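Local coordinates for protein auracyanin-B-2 (Chloroflexus aurantiacus, PDB 1QHQ) that probably serves as a soluble electron acceptor for the membrane-embedded alternative complex III, passing electrons through its blue copper centre, at residues A[35-40]-A[110-115]; A[61-66]-A[116-121]; A[70-75]-A[88-93]. All coordinates share one frame; numbering follows the deposited sequence.

Contact 1: A[35-40]-A[110-115]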
# COMPACT_ATOMS: atom_id res chain seq x y z
N LEU A 35 -9.04 -7.08 1.06
CA LEU A 35 -8.71 -7.13 2.49
C LEU A 35 -9.95 -6.59 3.25
O LEU A 35 -10.70 -5.83 2.66
CB LEU A 35 -7.53 -6.19 2.79
CG LEU A 35 -6.16 -6.68 2.28
CD1 LEU A 35 -5.10 -5.64 2.51
CD2 LEU A 35 -5.77 -8.01 2.93
N SER A 36 -10.00 -6.99 4.52
CA SER A 36 -11.13 -6.49 5.36
C SER A 36 -10.55 -6.15 6.73
O SER A 36 -9.87 -7.01 7.29
CB SER A 36 -12.07 -7.72 5.52
OG SER A 36 -13.25 -7.39 6.15
N LEU A 37 -10.85 -5.00 7.28
CA LEU A 37 -10.37 -4.67 8.65
C LEU A 37 -11.47 -3.83 9.31
O LEU A 37 -12.16 -3.07 8.66
CB LEU A 37 -9.10 -3.82 8.53
CG LEU A 37 -7.84 -4.46 7.92
CD1 LEU A 37 -6.83 -3.37 7.63
CD2 LEU A 37 -7.29 -5.49 8.93
N PRO A 38 -11.49 -3.85 10.65
CA PRO A 38 -12.42 -2.96 11.37
C PRO A 38 -11.94 -1.53 11.30
O PRO A 38 -10.73 -1.30 11.21
CB PRO A 38 -12.37 -3.52 12.79
CG PRO A 38 -11.01 -4.13 12.92
CD PRO A 38 -10.69 -4.68 11.52
N ALA A 39 -12.85 -0.59 11.45
CA ALA A 39 -12.55 0.83 11.45
C ALA A 39 -11.83 1.26 12.73
O ALA A 39 -11.97 0.62 13.76
CB ALA A 39 -13.84 1.66 11.31
N ASN A 40 -11.08 2.32 12.60
CA ASN A 40 -10.46 3.01 13.73
C ASN A 40 -9.70 2.07 14.62
O ASN A 40 -9.70 2.13 15.86
CB ASN A 40 -11.56 3.76 14.54
CG ASN A 40 -10.94 4.68 15.58
OD1 ASN A 40 -9.95 5.36 15.31
ND2 ASN A 40 -11.50 4.70 16.78
N PHE A 110 -0.63 1.49 10.97
CA PHE A 110 -1.53 2.61 10.77
C PHE A 110 -2.86 2.39 11.48
O PHE A 110 -3.27 1.25 11.69
CB PHE A 110 -1.74 2.90 9.28
CG PHE A 110 -2.46 1.82 8.52
CD1 PHE A 110 -1.81 0.67 8.13
CD2 PHE A 110 -3.81 1.95 8.22
CE1 PHE A 110 -2.48 -0.32 7.45
CE2 PHE A 110 -4.50 0.95 7.57
CZ PHE A 110 -3.81 -0.19 7.12
N ARG A 111 -3.58 3.49 11.66
CA ARG A 111 -4.96 3.40 12.15
C ARG A 111 -5.89 3.36 10.93
O ARG A 111 -5.83 4.20 10.05
CB ARG A 111 -5.31 4.60 13.05
CG ARG A 111 -6.72 4.47 13.65
CD ARG A 111 -6.95 5.55 14.69
NE ARG A 111 -5.97 5.46 15.77
CZ ARG A 111 -6.11 4.68 16.84
NH1 ARG A 111 -7.19 3.90 16.93
NH2 ARG A 111 -5.19 4.61 17.78
N THR A 112 -6.68 2.29 10.87
CA THR A 112 -7.62 2.21 9.72
C THR A 112 -8.59 3.39 9.76
O THR A 112 -8.91 3.91 10.84
CB THR A 112 -8.39 0.90 9.78
OG1 THR A 112 -9.02 0.84 11.08
CG2 THR A 112 -7.47 -0.32 9.65
N PRO A 113 -9.06 3.81 8.61
CA PRO A 113 -10.00 4.90 8.46
C PRO A 113 -11.42 4.51 8.84
O PRO A 113 -11.64 3.46 9.46
CB PRO A 113 -9.89 5.22 6.95
CG PRO A 113 -9.69 3.85 6.36
CD PRO A 113 -8.69 3.20 7.30
N ALA A 114 -12.39 5.38 8.56
CA ALA A 114 -13.81 5.09 8.92
C ALA A 114 -14.35 3.96 8.07
O ALA A 114 -13.75 3.64 7.01
CB ALA A 114 -14.58 6.38 8.54
N PRO A 115 -15.46 3.37 8.40
CA PRO A 115 -16.07 2.29 7.63
C PRO A 115 -16.26 2.78 6.21
O PRO A 115 -16.58 3.96 5.97
CB PRO A 115 -17.43 2.07 8.31
CG PRO A 115 -17.09 2.41 9.76
CD PRO A 115 -16.28 3.69 9.61
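Thr112 meets the end of strand 34-38 with both branches of its side chain. Its hydroxyl donates to the carbonyl of Pro38, with OG1 2.7 Å from O, and approaches in the carbonyl plane on a lone pair. A chi1 of 55° sets OG1 between the backbone N and the carbonyl carbon, the crowded position, while CG2, anti to the carbonyl carbon, lies 3.7 Å from CD1 of the buried Leu37. Because the backbone N of Thr41 is hydrogen-bonded to the same OG1, two bonds grip the hydroxyl and fix its rotation.

The backbone N of Asn40 makes two weak bonds, to the O of Thr112 at 3.2 Å and to the O of Pro113 at 3.4 Å. The Asn40 side chain runs beside that of Arg111, pointing the same way, with amide and guanidinium planes 47° apart. The stronger partner of Arg111 is Glu13, in a salt bridge through NH2; the bond from NH1 to the backbone O of Asn40 is weak, and doubtful because the side chain has a second conformer.

CB of Ala39 packs on CD of Pro115 at 3.6 Å and also comes 3.4 Å from the O of Pro113.

The contact joins the ends of two edge strands, 34-38 in one sheet and 104-111 in the other, and the turns that follow them, closing one side of the cupredoxin beta sandwich.

Contact 2: A[61-66]-A[116-121]. With SO4 (sulfate ion), chain E.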
# COMPACT_ATOMS: atom_id res chain seq x y z
N LEU A 61 -2.25 2.34 0.65
CA LEU A 61 -3.72 2.46 0.86
C LEU A 61 -4.15 3.90 0.61
O LEU A 61 -3.57 4.81 1.17
CB LEU A 61 -3.99 2.08 2.34
CG LEU A 61 -5.50 2.26 2.70
CD1 LEU A 61 -6.31 1.25 1.90
CD2 LEU A 61 -5.70 2.02 4.19
N VAL A 62 -5.13 4.09 -0.27
CA VAL A 62 -5.56 5.44 -0.60
C VAL A 62 -6.97 5.71 -0.07
O VAL A 62 -7.74 4.79 0.14
CB VAL A 62 -5.47 5.76 -2.09
CG1 VAL A 62 -4.08 5.38 -2.63
CG2 VAL A 62 -6.56 5.11 -2.88
N ASN A 63 -7.21 7.01 0.15
CA ASN A 63 -8.50 7.44 0.75
C ASN A 63 -9.57 7.59 -0.30
O ASN A 63 -10.06 8.70 -0.58
CB ASN A 63 -8.21 8.74 1.49
CG ASN A 63 -9.45 9.26 2.24
OD1 ASN A 63 -9.61 10.50 2.28
ND2 ASN A 63 -10.26 8.38 2.75
N GLY A 64 -9.90 6.51 -1.00
CA GLY A 64 -10.88 6.58 -2.08
C GLY A 64 -10.74 5.43 -3.07
O GLY A 64 -10.18 4.38 -2.79
N GLY A 65 -11.28 5.67 -4.27
CA GLY A 65 -11.32 4.75 -5.35
C GLY A 65 -10.27 5.10 -6.44
O GLY A 65 -9.24 5.66 -6.14
N ASP A 66 -10.64 4.79 -7.68
CA ASP A 66 -9.70 4.89 -8.79
C ASP A 66 -9.25 6.28 -9.11
O ASP A 66 -8.06 6.47 -9.44
CB ASP A 66 -10.20 4.15 -10.02
CG ASP A 66 -10.01 2.64 -9.89
OD1 ASP A 66 -8.82 2.20 -9.86
OD2 ASP A 66 -11.02 1.96 -9.70
N GLY A 116 -15.98 1.90 5.22
CA GLY A 116 -16.10 2.32 3.83
C GLY A 116 -15.19 1.37 3.00
O GLY A 116 -14.74 0.39 3.53
N THR A 117 -15.08 1.74 1.75
CA THR A 117 -14.29 0.91 0.80
C THR A 117 -13.20 1.80 0.21
O THR A 117 -13.35 2.96 -0.08
CB THR A 117 -15.22 0.41 -0.30
OG1 THR A 117 -16.21 -0.45 0.30
CG2 THR A 117 -14.49 -0.39 -1.37
N TYR A 118 -12.00 1.19 0.14
CA TYR A 118 -10.80 1.95 -0.16
C TYR A 118 -9.89 1.07 -1.06
O TYR A 118 -9.81 -0.13 -0.82
CB TYR A 118 -10.00 2.19 1.14
CG TYR A 118 -10.78 2.98 2.18
CD1 TYR A 118 -11.59 2.32 3.09
CD2 TYR A 118 -10.59 4.34 2.28
CE1 TYR A 118 -12.29 3.07 4.03
CE2 TYR A 118 -11.24 5.08 3.27
CZ TYR A 118 -12.10 4.41 4.10
OH TYR A 118 -12.77 5.16 5.09
N LEU A 119 -9.26 1.69 -2.04
CA LEU A 119 -8.31 0.89 -2.83
C LEU A 119 -6.94 0.89 -2.15
O LEU A 119 -6.52 1.89 -1.58
CB LEU A 119 -8.12 1.52 -4.21
CG LEU A 119 -9.23 1.30 -5.22
CD1 LEU A 119 -8.85 2.01 -6.54
CD2 LEU A 119 -9.49 -0.16 -5.48
N TYR A 120 -6.25 -0.23 -2.33
CA TYR A 120 -4.81 -0.27 -2.08
C TYR A 120 -4.15 -0.58 -3.47
O TYR A 120 -4.78 -1.29 -4.26
CB TYR A 120 -4.35 -1.24 -1.06
CG TYR A 120 -4.81 -2.66 -1.17
CD1 TYR A 120 -6.03 -3.05 -0.54
CD2 TYR A 120 -4.08 -3.64 -1.84
CE1 TYR A 120 -6.42 -4.36 -0.59
CE2 TYR A 120 -4.50 -4.94 -1.89
CZ TYR A 120 -5.69 -5.31 -1.26
OH TYR A 120 -6.13 -6.61 -1.32
N ILE A 121 -3.03 0.04 -3.71
CA ILE A 121 -2.36 -0.12 -5.01
C ILE A 121 -0.87 -0.27 -4.76
O ILE A 121 -0.34 -0.03 -3.67
CB ILE A 121 -2.54 1.14 -5.92
CG1 ILE A 121 -1.91 2.36 -5.31
CG2 ILE A 121 -4.04 1.35 -6.20
CD1 ILE A 121 -2.07 3.66 -6.13
S SO4 E . -12.80 8.32 -6.02
O1 SO4 E . -11.40 8.10 -6.47
O2 SO4 E . -13.20 9.75 -6.28
O3 SO4 E . -12.91 8.07 -4.53
O4 SO4 E . -13.72 7.39 -6.75
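Asn63 lies alongside the ring of Tyr118, the two side chains pointing the same way and their planes only 21° apart. The amide comes in at the ring edge, in its plane, with ND2 3.5 Å from CE2. The O of Val62 sits near the same edge, 3.6 Å from CD2. The far end of the ring is held by the OH bond to the carbonyl of Ala114. An alanine in place of Tyr118 would probably leave the Ala114 carbonyl without this partner and open a gap beside the Asn63 amide.

Val62 and Leu119 also run side by side, CG2 to CB 4.1 Å, while Leu61 crosses the base of Tyr118 at an angle, CD1 against CB. Leu119 meets Asp66 at about a right angle, CD1 3.3 Å from OD1, an oxygen that forms a salt bridge with Lys133 and a hydrogen bond with Tyr128.

The N-H groups of Gly65, the helix N-cap, and Val68 bind a sulfate, probably from the crystallisation liquor. Leu61 and Tyr120 form an antiparallel non-hydrogen-bonded pair, next to the Val62 N to Leu119 O bond; Leu119 N to Gly64 O extends the pairing beyond strand 60-62. Nearly straight backbone bonds thus fix the register, while side chains pack apolar or edge-on.

Contact 3: A[70-75]-A[88-93]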
# COMPACT_ATOMS: atom_id res chain seq x y z
N ALA A 70 -5.35 7.20 -8.81
CA ALA A 70 -4.58 7.73 -9.93
C ALA A 70 -3.80 8.94 -9.51
O ALA A 70 -2.61 9.07 -9.86
CB ALA A 70 -5.53 8.06 -11.08
N ALA A 71 -4.38 9.79 -8.67
CA ALA A 71 -3.72 10.96 -8.14
C ALA A 71 -2.51 10.58 -7.28
O ALA A 71 -1.42 11.11 -7.48
CB ALA A 71 -4.64 11.88 -7.36
N VAL A 72 -2.72 9.65 -6.33
CA VAL A 72 -1.61 9.19 -5.50
C VAL A 72 -0.55 8.51 -6.38
O VAL A 72 0.64 8.77 -6.20
CB VAL A 72 -2.03 8.27 -4.36
CG1 VAL A 72 -0.84 7.76 -3.57
CG2 VAL A 72 -3.04 8.95 -3.44
N ASN A 73 -0.98 7.70 -7.32
CA ASN A 73 -0.05 7.01 -8.21
C ASN A 73 0.78 7.98 -9.03
O ASN A 73 1.98 7.80 -9.23
CB ASN A 73 -0.77 6.00 -9.09
CG ASN A 73 0.22 5.16 -9.89
OD1 ASN A 73 0.96 4.37 -9.31
ND2 ASN A 73 0.21 5.34 -11.21
N THR A 74 0.12 9.02 -9.56
CA THR A 74 0.80 10.07 -10.30
C THR A 74 1.81 10.82 -9.48
O THR A 74 2.95 11.02 -9.96
CB THR A 74 -0.21 11.02 -10.98
OG1 THR A 74 -0.91 10.25 -11.96
CG2 THR A 74 0.49 12.18 -11.65
N ALA A 75 1.53 11.14 -8.22
CA ALA A 75 2.51 11.80 -7.37
C ALA A 75 3.71 10.89 -7.12
O ALA A 75 4.85 11.34 -7.19
CB ALA A 75 1.91 12.28 -6.08
N PRO A 88 6.01 12.18 1.03
CA PRO A 88 5.43 12.43 2.35
C PRO A 88 4.35 13.49 2.19
O PRO A 88 4.43 14.33 1.28
CB PRO A 88 6.58 12.94 3.18
CG PRO A 88 7.81 12.75 2.40
CD PRO A 88 7.45 12.45 0.98
N ASP A 89 3.22 13.35 2.88
CA ASP A 89 2.15 14.32 2.81
C ASP A 89 1.34 14.28 1.54
O ASP A 89 0.52 15.20 1.31
CB ASP A 89 2.69 15.75 3.03
CG ASP A 89 3.34 15.92 4.39
OD1 ASP A 89 2.88 15.28 5.36
OD2 ASP A 89 4.36 16.64 4.46
N THR A 90 1.49 13.27 0.70
CA THR A 90 0.64 13.11 -0.47
C THR A 90 -0.83 13.02 -0.03
O THR A 90 -1.17 12.33 0.93
CB THR A 90 0.97 11.83 -1.27
OG1 THR A 90 2.32 11.93 -1.78
CG2 THR A 90 0.03 11.68 -2.44
N PRO A 91 -1.67 13.87 -0.62
CA PRO A 91 -3.08 13.90 -0.29
C PRO A 91 -3.73 12.55 -0.54
O PRO A 91 -3.49 11.88 -1.55
CB PRO A 91 -3.67 14.94 -1.24
CG PRO A 91 -2.51 15.76 -1.67
CD PRO A 91 -1.33 14.80 -1.71
N ASN A 92 -4.59 12.14 0.40
CA ASN A 92 -5.37 10.93 0.24
C ASN A 92 -4.56 9.65 0.20
O ASN A 92 -5.10 8.59 -0.20
CB ASN A 92 -6.27 11.05 -1.00
CG ASN A 92 -7.31 12.15 -0.82
OD1 ASN A 92 -7.48 13.00 -1.71
ND2 ASN A 92 -7.94 12.19 0.34
N ALA A 93 -3.33 9.69 0.68
CA ALA A 93 -2.52 8.47 0.85
C ALA A 93 -2.46 8.12 2.34
O ALA A 93 -1.81 8.80 3.14
CB ALA A 93 -1.12 8.75 0.29
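Val72 packs against Thr90 and Ala93, fastening helix 66-77 of the cupredoxin fold to the loop that leads into strand 93-96. That loop ends in a type II beta turn from Thr90 to Ala93, with Pro91 and Asn92 at its two central positions and the positive phi of Asn92, 66°, that such a turn needs at the second of them.

Methyl-to-methyl packing involves Val72, Ala75, Thr90 and Ala93. With CG1 anti to the backbone N (chi1 177°), Val72 sends that methyl to the CB of Ala93 at 4.0 Å and to CG2 of Thr90 at 4.2 Å. One helical turn further on, the CB of Ala75 touches the same threonine methyl at 4.1 Å, so CG2 of Thr90 rests against both helix residues. Val60, Val62 and Pro86 touch Val72 as well, which makes this valine a buried point shared by helix, sheet and loop.

The second methyl of Val72 packs on polar backbone atoms, with Val72 CG2 3.5 Å from Pro91 O and 3.9 Å from Asn92 O. The Asn92 carbonyl also takes a backbone bond from Asn63, just after strand 60-62.

The hydrogen bonds here lie within each segment or go to neighbours, and none links the two segments. The turn is closed by a weak Ala93 N to Thr90 O bond, and the hydroxyl of Thr90 is turned to the carbonyl of Pro87, leaving its methyl for the helix. Within the helix, the O of Ala70 takes two bonds from Thr74, one from the backbone N at 2.7 Å and one from OG1 at 2.9 Å; the hydroxyl lies above the carbonyl plane, and the two donors reach the oxygen from opposite faces.

Overall arrangement
From the N terminus, 35-40 comes first and pairs with 110-115, so contact 1 closes the longest loop. Segment 61-66 lies within that loop, but its mate 116-121 follows just after 110-115; contacts 1 and 2 therefore cross. Contact 3, 70-75 with 88-93, falls wholly inside both. Contacts 1 and 2 abut where Pro113 packs on Tyr118, Leu35 on Tyr120 and Phe110 on Leu61; contact 1 ties the two sheets, while contact 2 pairs strands within the five-stranded one. Contacts 2 and 3 meet through Val62 against Val72 and Ile121 against Asn73, packing helix 66-77 against the five-stranded sheet. Contacts 1 and 3 do not touch, their nearest atoms being about 9 Å apart.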